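Local structure of putrescine aminotransferase (Halomonas elongata DSM 2581, 6GWI) at residues B[352-357]-B[430-435]; B[359-364]-B[438-443]; B[395-400]-B[415-420]. The protein probably transfers amino groups from putrescine and related amines to carbonyl acceptors, using bound pyridoxal-5'-phosphate as its cofactor. One frame throughout, in Å; residues are numbered along the deposited sequence.

Interaction 1: residues B[352-357]-B[430-435]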
ATOM      1  N   PRO B 352      -5.723  25.316 -21.811  1.00 47.02           N
ATOM      2  CA  PRO B 352      -6.392  26.552 -22.246  1.00 47.60           C
ATOM      3  C   PRO B 352      -7.718  26.308 -22.940  1.00 34.89           C
ATOM      4  O   PRO B 352      -8.652  27.102 -22.773  1.00 35.55           O
ATOM      5  CB  PRO B 352      -5.362  27.188 -23.192  1.00 36.72           C
ATOM      6  CG  PRO B 352      -4.047  26.696 -22.682  1.00 32.33           C
ATOM      7  CD  PRO B 352      -4.303  25.284 -22.210  1.00 32.75           C
ATOM      8  N   TYR B 353      -7.845  25.217 -23.698  1.00 33.48           N
ATOM      9  CA  TYR B 353      -9.104  24.950 -24.382  1.00 40.83           C
ATOM     10  C   TYR B 353     -10.197  24.606 -23.379  1.00 41.65           C
ATOM     11  O   TYR B 353     -11.321  25.113 -23.473  1.00 42.78           O
ATOM     12  CB  TYR B 353      -8.925  23.823 -25.396  1.00 38.12           C
ATOM     13  CG  TYR B 353     -10.154  23.589 -26.240  1.00 41.34           C
ATOM     14  CD1 TYR B 353     -10.427  24.391 -27.338  1.00 37.65           C
ATOM     15  CD2 TYR B 353     -11.048  22.574 -25.930  1.00 41.77           C
ATOM     16  CE1 TYR B 353     -11.550  24.184 -28.110  1.00 51.45           C
ATOM     17  CE2 TYR B 353     -12.174  22.359 -26.697  1.00 35.80           C
ATOM     18  CZ  TYR B 353     -12.420  23.167 -27.785  1.00 54.90           C
ATOM     19  OH  TYR B 353     -13.544  22.957 -28.553  1.00 54.28           O
ATOM     20  N   LEU B 354      -9.885  23.742 -22.410  1.00 41.97           N
ATOM     21  CA  LEU B 354     -10.821  23.478 -21.323  1.00 44.65           C
ATOM     22  C   LEU B 354     -11.219  24.774 -20.627  1.00 38.04           C
ATOM     23  O   LEU B 354     -12.400  25.005 -20.345  1.00 30.62           O
ATOM     24  CB  LEU B 354     -10.207  22.501 -20.320  1.00 45.40           C
ATOM     25  CG  LEU B 354     -11.011  22.297 -19.031  1.00 39.62           C
ATOM     26  CD1 LEU B 354     -12.364  21.665 -19.336  1.00 35.48           C
ATOM     27  CD2 LEU B 354     -10.242  21.458 -18.021  1.00 47.59           C
ATOM     28  N   ALA B 355     -10.235  25.628 -20.333  1.00 49.29           N
ATOM     29  CA  ALA B 355     -10.497  26.848 -19.575  1.00 41.83           C
ATOM     30  C   ALA B 355     -11.565  27.706 -20.243  1.00 48.57           C
ATOM     31  O   ALA B 355     -12.486  28.197 -19.582  1.00 42.76           O
ATOM     32  CB  ALA B 355      -9.199  27.641 -19.412  1.00 46.30           C
ATOM     33  N   GLU B 356     -11.457  27.905 -21.559  1.00 53.14           N
ATOM     34  CA  GLU B 356     -12.435  28.741 -22.249  1.00 54.59           C
ATOM     35  C   GLU B 356     -13.793  28.054 -22.327  1.00 52.37           C
ATOM     36  O   GLU B 356     -14.829  28.691 -22.096  1.00 51.61           O
ATOM     37  CB  GLU B 356     -11.922  29.119 -23.642  1.00 68.49           C
ATOM     38  CG  GLU B 356     -11.423  27.961 -24.489  1.00 71.29           C
ATOM     39  CD  GLU B 356     -11.033  28.394 -25.892  1.00 68.31           C
ATOM     40  OE1 GLU B 356      -9.818  28.512 -26.162  1.00 66.36           O
ATOM     41  OE2 GLU B 356     -11.940  28.639 -26.716  1.00 64.53           O
ATOM     42  N   ARG B 357     -13.817  26.755 -22.636  1.00 47.32           N
ATOM     43  CA  ARG B 357     -15.085  26.035 -22.676  1.00 47.25           C
ATOM     44  C   ARG B 357     -15.684  25.919 -21.278  1.00 57.22           C
ATOM     45  O   ARG B 357     -16.903  26.033 -21.103  1.00 55.09           O
ATOM     46  CB  ARG B 357     -14.882  24.647 -23.285  1.00 43.56           C
ATOM     47  CG  ARG B 357     -14.441  24.631 -24.749  1.00 48.01           C
ATOM     48  CD  ARG B 357     -15.419  25.341 -25.678  1.00 62.28           C
ATOM     49  NE  ARG B 357     -15.204  24.952 -27.072  1.00 93.18           N
ATOM     50  CZ  ARG B 357     -15.856  25.465 -28.113  1.00109.64           C
ATOM     51  NH1 ARG B 357     -16.772  26.408 -27.934  1.00118.32           N
ATOM     52  NH2 ARG B 357     -15.586  25.035 -29.338  1.00117.43           N
ATOM     53  N   GLU B 430     -12.892  17.647 -29.170  1.00 35.75           N
ATOM     54  CA  GLU B 430     -14.297  17.306 -29.351  1.00 54.59           C
ATOM     55  C   GLU B 430     -14.850  16.598 -28.120  1.00 50.71           C
ATOM     56  O   GLU B 430     -16.029  16.761 -27.786  1.00 34.05           O
ATOM     57  CB  GLU B 430     -14.475  16.432 -30.597  1.00 73.59           C
ATOM     58  CG  GLU B 430     -13.434  15.324 -30.778  1.00 83.27           C
ATOM     59  CD  GLU B 430     -12.275  15.736 -31.676  1.00 71.02           C
ATOM     60  OE1 GLU B 430     -11.571  16.714 -31.341  1.00 51.89           O
ATOM     61  OE2 GLU B 430     -12.074  15.084 -32.723  1.00 66.39           O
ATOM     62  N   GLU B 431     -14.009  15.829 -27.419  1.00 55.14           N
ATOM     63  CA  GLU B 431     -14.447  15.167 -26.194  1.00 44.75           C
ATOM     64  C   GLU B 431     -14.576  16.152 -25.036  1.00 34.13           C
ATOM     65  O   GLU B 431     -15.447  15.979 -24.177  1.00 33.39           O
ATOM     66  CB  GLU B 431     -13.484  14.026 -25.853  1.00 37.68           C
ATOM     67  CG  GLU B 431     -13.583  12.860 -26.840  1.00 32.58           C
ATOM     68  CD  GLU B 431     -12.403  11.908 -26.785  1.00 38.42           C
ATOM     69  OE1 GLU B 431     -11.372  12.245 -26.168  1.00 37.69           O
ATOM     70  OE2 GLU B 431     -12.512  10.812 -27.375  1.00 42.96           O
ATOM     71  N   ILE B 432     -13.740  17.194 -24.997  1.00 36.76           N
ATOM     72  CA  ILE B 432     -13.952  18.264 -24.023  1.00 40.43           C
ATOM     73  C   ILE B 432     -15.270  18.977 -24.300  1.00 45.19           C
ATOM     74  O   ILE B 432     -16.011  19.323 -23.372  1.00 36.13           O
ATOM     75  CB  ILE B 432     -12.767  19.250 -24.024  1.00 44.41           C
ATOM     76  CG1 ILE B 432     -11.558  18.622 -23.327  1.00 46.06           C
ATOM     77  CG2 ILE B 432     -13.160  20.567 -23.345  1.00 35.60           C
ATOM     78  CD1 ILE B 432     -10.266  19.398 -23.506  1.00 59.70           C
ATOM     79  N   ASP B 433     -15.569  19.227 -25.578  1.00 39.49           N
ATOM     80  CA  ASP B 433     -16.849  19.826 -25.944  1.00 38.70           C
ATOM     81  C   ASP B 433     -18.012  19.001 -25.411  1.00 36.65           C
ATOM     82  O   ASP B 433     -18.956  19.542 -24.821  1.00 33.47           O
ATOM     83  CB  ASP B 433     -16.953  19.956 -27.465  1.00 52.34           C
ATOM     84  CG  ASP B 433     -16.061  21.045 -28.023  1.00 50.91           C
ATOM     85  OD1 ASP B 433     -15.689  21.964 -27.264  1.00 44.48           O
ATOM     86  OD2 ASP B 433     -15.728  20.977 -29.224  1.00 46.15           O
ATOM     87  N   GLU B 434     -17.977  17.685 -25.635  1.00 33.27           N
ATOM     88  CA  GLU B 434     -19.040  16.820 -25.140  1.00 31.20           C
ATOM     89  C   GLU B 434     -19.156  16.913 -23.624  1.00 33.34           C
ATOM     90  O   GLU B 434     -20.266  16.952 -23.080  1.00 30.87           O
ATOM     91  CB  GLU B 434     -18.780  15.373 -25.569  1.00 34.31           C
ATOM     92  CG  GLU B 434     -19.883  14.394 -25.186  1.00 52.29           C
ATOM     93  CD  GLU B 434     -19.503  12.946 -25.442  1.00 64.91           C
ATOM     94  OE1 GLU B 434     -18.340  12.694 -25.815  1.00 69.01           O
ATOM     95  OE2 GLU B 434     -20.368  12.061 -25.273  1.00 74.55           O
ATOM     96  N   LEU B 435     -18.018  16.961 -22.926  1.00 33.47           N
ATOM     97  CA  LEU B 435     -18.029  17.039 -21.469  1.00 44.12           C
ATOM     98  C   LEU B 435     -18.800  18.257 -20.978  1.00 40.08           C
ATOM     99  O   LEU B 435     -19.689  18.143 -20.126  1.00 36.81           O
ATOM    100  CB  LEU B 435     -16.588  17.066 -20.950  1.00 45.84           C
ATOM    101  CG  LEU B 435     -16.353  17.006 -19.440  1.00 41.78           C
ATOM    102  CD1 LEU B 435     -14.954  16.465 -19.162  1.00 55.19           C
ATOM    103  CD2 LEU B 435     -16.530  18.361 -18.770  1.00 30.86           C
TER

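Interaction 2: residues B[359-364]-B[438-443]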
ATOM      1  N   ALA B 359     -15.268  28.067 -18.846  1.00 57.43           N
ATOM      2  CA  ALA B 359     -15.735  29.388 -18.446  1.00 56.32           C
ATOM      3  C   ALA B 359     -17.090  29.741 -19.046  1.00 51.04           C
ATOM      4  O   ALA B 359     -17.744  30.668 -18.556  1.00 48.80           O
ATOM      5  CB  ALA B 359     -14.710  30.451 -18.841  1.00 62.48           C
ATOM      6  N   SER B 360     -17.523  29.040 -20.094  1.00 51.20           N
ATOM      7  CA  SER B 360     -18.851  29.283 -20.640  1.00 55.18           C
ATOM      8  C   SER B 360     -19.957  28.835 -19.693  1.00 77.52           C
ATOM      9  O   SER B 360     -21.130  29.117 -19.962  1.00114.27           O
ATOM     10  CB  SER B 360     -19.004  28.570 -21.986  1.00 37.26           C
ATOM     11  OG  SER B 360     -19.299  27.195 -21.810  1.00 49.37           O
ATOM     12  N   LEU B 361     -19.616  28.153 -18.600  1.00 64.99           N
ATOM     13  CA  LEU B 361     -20.596  27.706 -17.620  1.00 60.29           C
ATOM     14  C   LEU B 361     -20.825  28.709 -16.494  1.00 49.24           C
ATOM     15  O   LEU B 361     -21.702  28.478 -15.655  1.00 40.55           O
ATOM     16  CB  LEU B 361     -20.164  26.364 -17.018  1.00 60.94           C
ATOM     17  CG  LEU B 361     -20.117  25.172 -17.974  1.00 64.67           C
ATOM     18  CD1 LEU B 361     -19.413  23.988 -17.326  1.00 77.21           C
ATOM     19  CD2 LEU B 361     -21.520  24.780 -18.413  1.00 59.92           C
ATOM     20  N   VAL B 362     -20.072  29.813 -16.454  1.00 76.74           N
ATOM     21  CA  VAL B 362     -20.191  30.744 -15.335  1.00 73.55           C
ATOM     22  C   VAL B 362     -21.528  31.473 -15.364  1.00 70.89           C
ATOM     23  O   VAL B 362     -22.019  31.923 -14.321  1.00 68.68           O
ATOM     24  CB  VAL B 362     -19.019  31.746 -15.334  1.00 74.77           C
ATOM     25  CG1 VAL B 362     -17.688  31.012 -15.303  1.00 75.40           C
ATOM     26  CG2 VAL B 362     -19.101  32.676 -16.542  1.00 75.75           C
ATOM     27  N   ASP B 363     -22.134  31.618 -16.540  1.00 61.26           N
ATOM     28  CA  ASP B 363     -23.412  32.305 -16.665  1.00 62.90           C
ATOM     29  C   ASP B 363     -24.607  31.393 -16.412  1.00 62.22           C
ATOM     30  O   ASP B 363     -25.749  31.837 -16.567  1.00 59.94           O
ATOM     31  CB  ASP B 363     -23.530  32.958 -18.051  1.00 64.14           C
ATOM     32  CG  ASP B 363     -23.320  31.975 -19.188  1.00 82.28           C
ATOM     33  OD1 ASP B 363     -22.845  32.408 -20.260  1.00 84.68           O
ATOM     34  OD2 ASP B 363     -23.593  30.770 -19.005  1.00 90.21           O
ATOM     35  N   HIS B 364     -24.380  30.139 -16.031  1.00 52.29           N
ATOM     36  CA  HIS B 364     -25.486  29.243 -15.734  1.00 66.89           C
ATOM     37  C   HIS B 364     -26.196  29.693 -14.456  1.00 83.23           C
ATOM     38  O   HIS B 364     -25.572  30.258 -13.556  1.00106.56           O
ATOM     39  CB  HIS B 364     -24.985  27.810 -15.569  1.00 68.41           C
ATOM     40  CG  HIS B 364     -26.080  26.791 -15.514  1.00 52.33           C
ATOM     41  ND1 HIS B 364     -26.798  26.531 -14.366  1.00 46.26           N
ATOM     42  CD2 HIS B 364     -26.574  25.958 -16.461  1.00 45.03           C
ATOM     43  CE1 HIS B 364     -27.695  25.593 -14.612  1.00 47.42           C
ATOM     44  NE2 HIS B 364     -27.576  25.224 -15.874  1.00 50.80           N
ATOM     45  N   LEU B 438     -22.573  18.032 -21.694  1.00 31.71           N
ATOM     46  CA  LEU B 438     -23.242  17.131 -20.764  1.00 28.70           C
ATOM     47  C   LEU B 438     -23.325  17.750 -19.376  1.00 33.37           C
ATOM     48  O   LEU B 438     -24.336  17.602 -18.679  1.00 36.69           O
ATOM     49  CB  LEU B 438     -22.506  15.794 -20.704  1.00 35.20           C
ATOM     50  CG  LEU B 438     -22.562  14.913 -21.950  1.00 42.17           C
ATOM     51  CD1 LEU B 438     -21.586  13.757 -21.812  1.00 42.52           C
ATOM     52  CD2 LEU B 438     -23.975  14.399 -22.168  1.00 46.66           C
ATOM     53  N   ALA B 439     -22.271  18.454 -18.960  1.00 40.36           N
ATOM     54  CA  ALA B 439     -22.305  19.161 -17.685  1.00 46.21           C
ATOM     55  C   ALA B 439     -23.453  20.161 -17.646  1.00 39.53           C
ATOM     56  O   ALA B 439     -24.229  20.198 -16.683  1.00 35.22           O
ATOM     57  CB  ALA B 439     -20.968  19.864 -17.447  1.00 43.32           C
ATOM     58  N   ARG B 440     -23.593  20.969 -18.702  1.00 36.95           N
ATOM     59  CA  ARG B 440     -24.639  21.984 -18.721  1.00 41.47           C
ATOM     60  C   ARG B 440     -26.020  21.344 -18.667  1.00 50.76           C
ATOM     61  O   ARG B 440     -26.916  21.834 -17.971  1.00 53.26           O
ATOM     62  CB  ARG B 440     -24.515  22.841 -19.979  1.00 37.79           C
ATOM     63  CG  ARG B 440     -25.451  24.038 -20.009  1.00 52.37           C
ATOM     64  CD  ARG B 440     -25.288  24.837 -21.293  1.00 62.42           C
ATOM     65  NE  ARG B 440     -23.926  25.326 -21.490  1.00 72.76           N
ATOM     66  CZ  ARG B 440     -23.449  26.482 -21.039  1.00 88.74           C
ATOM     67  NH1 ARG B 440     -24.215  27.306 -20.336  1.00 61.76           N
ATOM     68  NH2 ARG B 440     -22.191  26.810 -21.295  1.00143.21           N
ATOM     69  N   ARG B 441     -26.207  20.241 -19.398  1.00 36.43           N
ATOM     70  CA  ARG B 441     -27.481  19.532 -19.362  1.00 60.43           C
ATOM     71  C   ARG B 441     -27.811  19.075 -17.947  1.00 50.52           C
ATOM     72  O   ARG B 441     -28.946  19.232 -17.484  1.00 39.74           O
ATOM     73  CB  ARG B 441     -27.430  18.343 -20.324  1.00 77.34           C
ATOM     74  CG  ARG B 441     -28.766  17.664 -20.577  1.00 75.38           C
ATOM     75  CD  ARG B 441     -28.662  16.699 -21.755  1.00 67.55           C
ATOM     76  NE  ARG B 441     -28.150  17.361 -22.953  0.99 61.42           N
ATOM     77  CZ  ARG B 441     -27.588  16.732 -23.982  0.51 54.38           C
ATOM     78  NH1 ARG B 441     -27.453  15.411 -23.972  0.91 54.80           N
ATOM     79  NH2 ARG B 441     -27.153  17.429 -25.022  0.90 54.37           N
ATOM     80  N   ALA B 442     -26.823  18.522 -17.237  1.00 41.38           N
ATOM     81  CA  ALA B 442     -27.047  18.100 -15.858  1.00 41.08           C
ATOM     82  C   ALA B 442     -27.285  19.299 -14.950  1.00 42.26           C
ATOM     83  O   ALA B 442     -28.108  19.235 -14.030  1.00 38.43           O
ATOM     84  CB  ALA B 442     -25.857  17.279 -15.364  1.00 47.93           C
ATOM     85  N   LEU B 443     -26.571  20.401 -15.188  1.00 44.42           N
ATOM     86  CA  LEU B 443     -26.804  21.607 -14.403  1.00 43.21           C
ATOM     87  C   LEU B 443     -28.215  22.133 -14.633  1.00 46.37           C
ATOM     88  O   LEU B 443     -28.905  22.519 -13.683  1.00 53.18           O
ATOM     89  CB  LEU B 443     -25.768  22.671 -14.752  1.00 35.09           C
ATOM     90  CG  LEU B 443     -24.327  22.415 -14.308  1.00 34.66           C
ATOM     91  CD1 LEU B 443     -23.405  23.411 -14.994  1.00 37.31           C
ATOM     92  CD2 LEU B 443     -24.192  22.511 -12.800  1.00 40.67           C
TER

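Interaction 3: residues B[395-400]-B[415-420]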
ATOM      1  N   LEU B 395     -30.320  19.471   0.805  1.00 59.05           N
ATOM      2  CA  LEU B 395     -30.777  19.267  -0.564  1.00 60.55           C
ATOM      3  C   LEU B 395     -29.762  18.518  -1.419  1.00 50.98           C
ATOM      4  O   LEU B 395     -30.131  18.001  -2.479  1.00 39.67           O
ATOM      5  CB  LEU B 395     -31.102  20.620  -1.202  1.00 71.19           C
ATOM      6  CG  LEU B 395     -32.258  21.397  -0.562  1.00 61.44           C
ATOM      7  CD1 LEU B 395     -32.412  22.768  -1.208  1.00 39.95           C
ATOM      8  CD2 LEU B 395     -33.563  20.621  -0.647  1.00 73.48           C
ATOM      9  N   GLY B 396     -28.507  18.434  -0.982  1.00 44.56           N
ATOM     10  CA  GLY B 396     -27.495  17.705  -1.721  1.00 40.85           C
ATOM     11  C   GLY B 396     -27.386  18.137  -3.168  1.00 37.93           C
ATOM     12  O   GLY B 396     -27.414  17.300  -4.076  1.00 41.02           O
ATOM     13  N   ALA B 397     -27.259  19.446  -3.393  1.00 40.21           N
ATOM     14  CA  ALA B 397     -27.169  19.962  -4.754  1.00 46.11           C
ATOM     15  C   ALA B 397     -26.046  19.286  -5.531  1.00 46.36           C
ATOM     16  O   ALA B 397     -26.220  18.924  -6.699  1.00 37.40           O
ATOM     17  CB  ALA B 397     -26.961  21.477  -4.724  1.00 56.74           C
ATOM     18  N   GLY B 398     -24.882  19.116  -4.898  1.00 42.67           N
ATOM     19  CA  GLY B 398     -23.748  18.536  -5.599  1.00 32.45           C
ATOM     20  C   GLY B 398     -23.956  17.073  -5.945  1.00 38.94           C
ATOM     21  O   GLY B 398     -23.672  16.641  -7.066  1.00 40.49           O
ATOM     22  N   ASN B 399     -24.452  16.286  -4.985  1.00 39.17           N
ATOM     23  CA  ASN B 399     -24.715  14.876  -5.256  1.00 41.52           C
ATOM     24  C   ASN B 399     -25.780  14.713  -6.332  1.00 44.60           C
ATOM     25  O   ASN B 399     -25.701  13.797  -7.160  1.00 29.82           O
ATOM     26  CB  ASN B 399     -25.140  14.161  -3.975  1.00 39.21           C
ATOM     27  CG  ASN B 399     -24.034  14.106  -2.943  1.00 49.97           C
ATOM     28  OD1 ASN B 399     -22.868  14.356  -3.251  1.00 45.85           O
ATOM     29  ND2 ASN B 399     -24.391  13.766  -1.713  1.00 64.61           N
ATOM     30  N   LEU B 400     -26.800  15.575  -6.322  1.00 40.88           N
ATOM     31  CA  LEU B 400     -27.825  15.519  -7.358  1.00 43.29           C
ATOM     32  C   LEU B 400     -27.229  15.814  -8.728  1.00 35.30           C
ATOM     33  O   LEU B 400     -27.492  15.097  -9.700  1.00 34.68           O
ATOM     34  CB  LEU B 400     -28.952  16.503  -7.041  1.00 42.59           C
ATOM     35  CG  LEU B 400     -30.068  16.582  -8.084  1.00 49.33           C
ATOM     36  CD1 LEU B 400     -30.716  15.220  -8.307  1.00 45.81           C
ATOM     37  CD2 LEU B 400     -31.113  17.603  -7.658  1.00 43.92           C
ATOM     38  N   VAL B 415     -17.847  17.229  -4.321  1.00 31.26           N
ATOM     39  CA  VAL B 415     -17.352  17.361  -2.953  1.00 28.77           C
ATOM     40  C   VAL B 415     -18.248  18.410  -2.306  1.00 29.50           C
ATOM     41  O   VAL B 415     -18.088  19.612  -2.549  1.00 30.98           O
ATOM     42  CB  VAL B 415     -15.876  17.762  -2.894  1.00 26.87           C
ATOM     43  CG1 VAL B 415     -15.420  17.887  -1.441  1.00 27.23           C
ATOM     44  CG2 VAL B 415     -15.019  16.743  -3.645  1.00 29.06           C
ATOM     45  N   GLY B 416     -19.192  17.963  -1.489  1.00 32.71           N
ATOM     46  CA  GLY B 416     -20.264  18.848  -1.068  1.00 42.84           C
ATOM     47  C   GLY B 416     -20.974  19.398  -2.292  1.00 38.41           C
ATOM     48  O   GLY B 416     -21.488  18.647  -3.131  1.00 29.52           O
ATOM     49  N   ASP B 417     -20.983  20.725  -2.425  1.00 36.54           N
ATOM     50  CA  ASP B 417     -21.605  21.396  -3.559  1.00 33.61           C
ATOM     51  C   ASP B 417     -20.574  21.902  -4.566  1.00 39.59           C
ATOM     52  O   ASP B 417     -20.835  22.861  -5.301  1.00 39.39           O
ATOM     53  CB  ASP B 417     -22.485  22.547  -3.068  1.00 33.22           C
ATOM     54  CG  ASP B 417     -23.800  22.067  -2.468  1.00 33.34           C
ATOM     55  OD1 ASP B 417     -24.107  20.860  -2.570  1.00 35.35           O
ATOM     56  OD2 ASP B 417     -24.529  22.900  -1.890  1.00 46.01           O
ATOM     57  N   THR B 418     -19.402  21.273  -4.605  1.00 37.12           N
ATOM     58  CA  THR B 418     -18.367  21.556  -5.592  1.00 37.94           C
ATOM     59  C   THR B 418     -18.290  20.389  -6.571  1.00 26.60           C
ATOM     60  O   THR B 418     -18.090  19.244  -6.155  1.00 26.83           O
ATOM     61  CB  THR B 418     -17.009  21.772  -4.921  1.00 39.18           C
ATOM     62  OG1 THR B 418     -17.122  22.800  -3.930  1.00 43.43           O
ATOM     63  CG2 THR B 418     -15.949  22.161  -5.949  1.00 33.72           C
ATOM     64  N   MET B 419     -18.458  20.676  -7.857  1.00 35.08           N
ATOM     65  CA  MET B 419     -18.269  19.678  -8.903  1.00 32.81           C
ATOM     66  C   MET B 419     -16.815  19.710  -9.359  1.00 31.57           C
ATOM     67  O   MET B 419     -16.200  20.777  -9.404  1.00 32.85           O
ATOM     68  CB  MET B 419     -19.200  19.952 -10.084  1.00 36.02           C
ATOM     69  CG  MET B 419     -20.660  20.183  -9.699  1.00 38.15           C
ATOM     70  SD  MET B 419     -21.372  18.884  -8.667  1.00 34.77           S
ATOM     71  CE  MET B 419     -21.259  17.465  -9.754  1.00 29.65           C
ATOM     72  N   ILE B 420     -16.257  18.538  -9.673  1.00 30.57           N
ATOM     73  CA  ILE B 420     -14.849  18.427 -10.037  1.00 32.59           C
ATOM     74  C   ILE B 420     -14.693  17.505 -11.240  1.00 27.88           C
ATOM     75  O   ILE B 420     -15.432  16.528 -11.400  1.00 28.67           O
ATOM     76  CB  ILE B 420     -13.985  17.918  -8.854  1.00 37.21           C
ATOM     77  CG1 ILE B 420     -14.467  16.540  -8.390  1.00 47.38           C
ATOM     78  CG2 ILE B 420     -14.013  18.917  -7.702  1.00 38.55           C
ATOM     79  CD1 ILE B 420     -13.577  15.893  -7.349  1.00 50.05           C
TER

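Interaction 1: residues B[352-357]-B[430-435]
Tyr353 and Asp433 meet through the phenol oxygen, which donates a hydrogen bond from Tyr353 OH to Asp433 OD1 at 2.7 Å. The hydroxyl reaches this oxygen on its syn side, somewhat out of the carboxylate plane, and the two side chains cross at about a right angle. Tyr353 has its CG anti to the backbone N (chi1 -174°), and the ring built on that atom spans the gap to the neighbouring helix. Asp433 OD1 is gripped a second time, by a salt bridge of 3.0 Å from Arg357 NE. Guanidinium and carboxylate planes stand 80° apart, unlike a coplanar, two-pronged pairing. Arg357 NH2 in turn donates to Tyr353 OH at 3.0 Å, with the hydroxyl lying in the guanidinium plane. The phenol oxygen therefore accepts from the arginine while donating to the aspartate, a relay that would probably polarise the O-H and favour a charged carboxylate. Arg357 CG rests over one face of the tyrosine ring, toward its rim. These residues join helices 342-359 and 429-450 of the C-terminal part of a class-III aminotransferase, and both helices pack on the antiparallel sheet there; the axes of the short segments run 10.3 Å apart at 27°. Next to the polar group, Ile432 supplies the apolar half. Its CG2 lies at the ring edge, 3.9 Å from Tyr353 CD2, and 4.2 Å from Leu354 CD1. Leu354 continues inward onto Ile421 of strand 418-421, while Tyr353 also touches Arg429.

Interaction 2: residues B[359-364]-B[438-443]
Two successive type I beta turns, Ala359 to Val362 and Leu361 to His364, carry the chain from helix 342-359 to strand 367-373, an outer strand of the antiparallel sheet, and Arg440 and Leu443 of helix 429-450 pack against them. Arg440 is extended through its first two torsions and then bends at chi3 (-58°), which turns NE out of the line of the chain. Its guanidinium meets the turn by edge and face at once. At the edge, Arg440 NH2 donates a nearly straight hydrogen bond of 2.9 Å to Ser360 O. The carbonyl oxygen lies in the guanidinium plane, whereas the donor stands well above the plane of the carbonyl. Ser360 OG is 3.0 Å from the same Arg440 NH2, and it is hydrogen-bonded to Arg357 O, one turn back in the preceding helix. Asp363 OD2, again near the guanidinium plane, makes a long salt bridge of 3.8 Å with Arg440 NH1. Over one face of the group sits Leu361 CD2, 3.6 Å from Arg440 NH2, so the cationic end is backed by a methyl while its rim serves polar atoms. His364 closes the other end of the contact. Leu443 CB lies over its ring face in a CH-pi contact, 3.6 Å from the centroid and 24° off the normal. Hydrogen bonds at both ring nitrogens, ND1 with the backbone N of Ile366 and NE2 with Asp444 OD1, fix the rotation of the imidazole. On the sheet side, where both leucines also touch Leu379, Leu443 CD1 reaches Leu361 CD2 at 4.1 Å.

Interaction 3: residues B[395-400]-B[415-420]
Asp417 sets its carboxylate against the first turn of helix 397-407, overlapping Ala397 and the backbone of Gly398. The aspartate belongs to a beta hairpin, strands 413-415 and 418-421, whose type II' turn runs from Val415 to Thr418 and abuts the start of the helix. Gly398 N donates to Asp417 OD1 at 3.0 Å. The bond is bent, 147° at the hydrogen, and the donor approaches from above the carboxylate plane, 43° out of it. Alongside, Ala397 CB packs 3.6 Å from Asp417 OD1. Gly396 holds the N-cap position, so the carboxylate faces amides at the positive end of the helix dipole, which would be expected to stabilise its charge. An alanine in place of Asp417 would probably leave the amide of Gly398 without this acceptor and open a gap beside the methyl of Ala397.

Gly398 makes the close approach possible. Gly416, whose positive phi suits a glycine, occupies the first corner of the turn, and its carbonyl points at the helix: Gly398 CA comes within 3.3 Å of Gly416 O in a CA-H...O contact. The two can lie so near because Gly398 has no CB, an atom that would point at the turn. On the helix, Asn399 adds a tie to the hairpin by hydrogen-bonding through OD1 to Ser414 OG. Met419, in the strand beyond the turn, folds back toward the helix. Its chi2 of -53° places SD on that side and chi3 bends the chain again; Met419 SD lies 3.6 Å from Gly398 O, with Met419 CE 3.7 Å from the same carbonyl oxygen.

Interactions 1 and 2 follow one another along helix 429-450, their centres 12 Å apart: the first joins it to helix 342-359, the second to the turns that come directly after that helix. Along the chain their segments alternate, 352-357, 359-364, 430-435, 438-443. Both segments of interaction 3 fall in the intervening sequence, its centre 14 Å from interaction 2 and 21 Å from interaction 1, without direct touch to either. Its strand 418-421 lies in the antiparallel sheet and precedes helix 429-450. That last long helix thus connects the three regions, packing on the earlier helix, the turns and helix 397-407, and ties these elements together around the sheet.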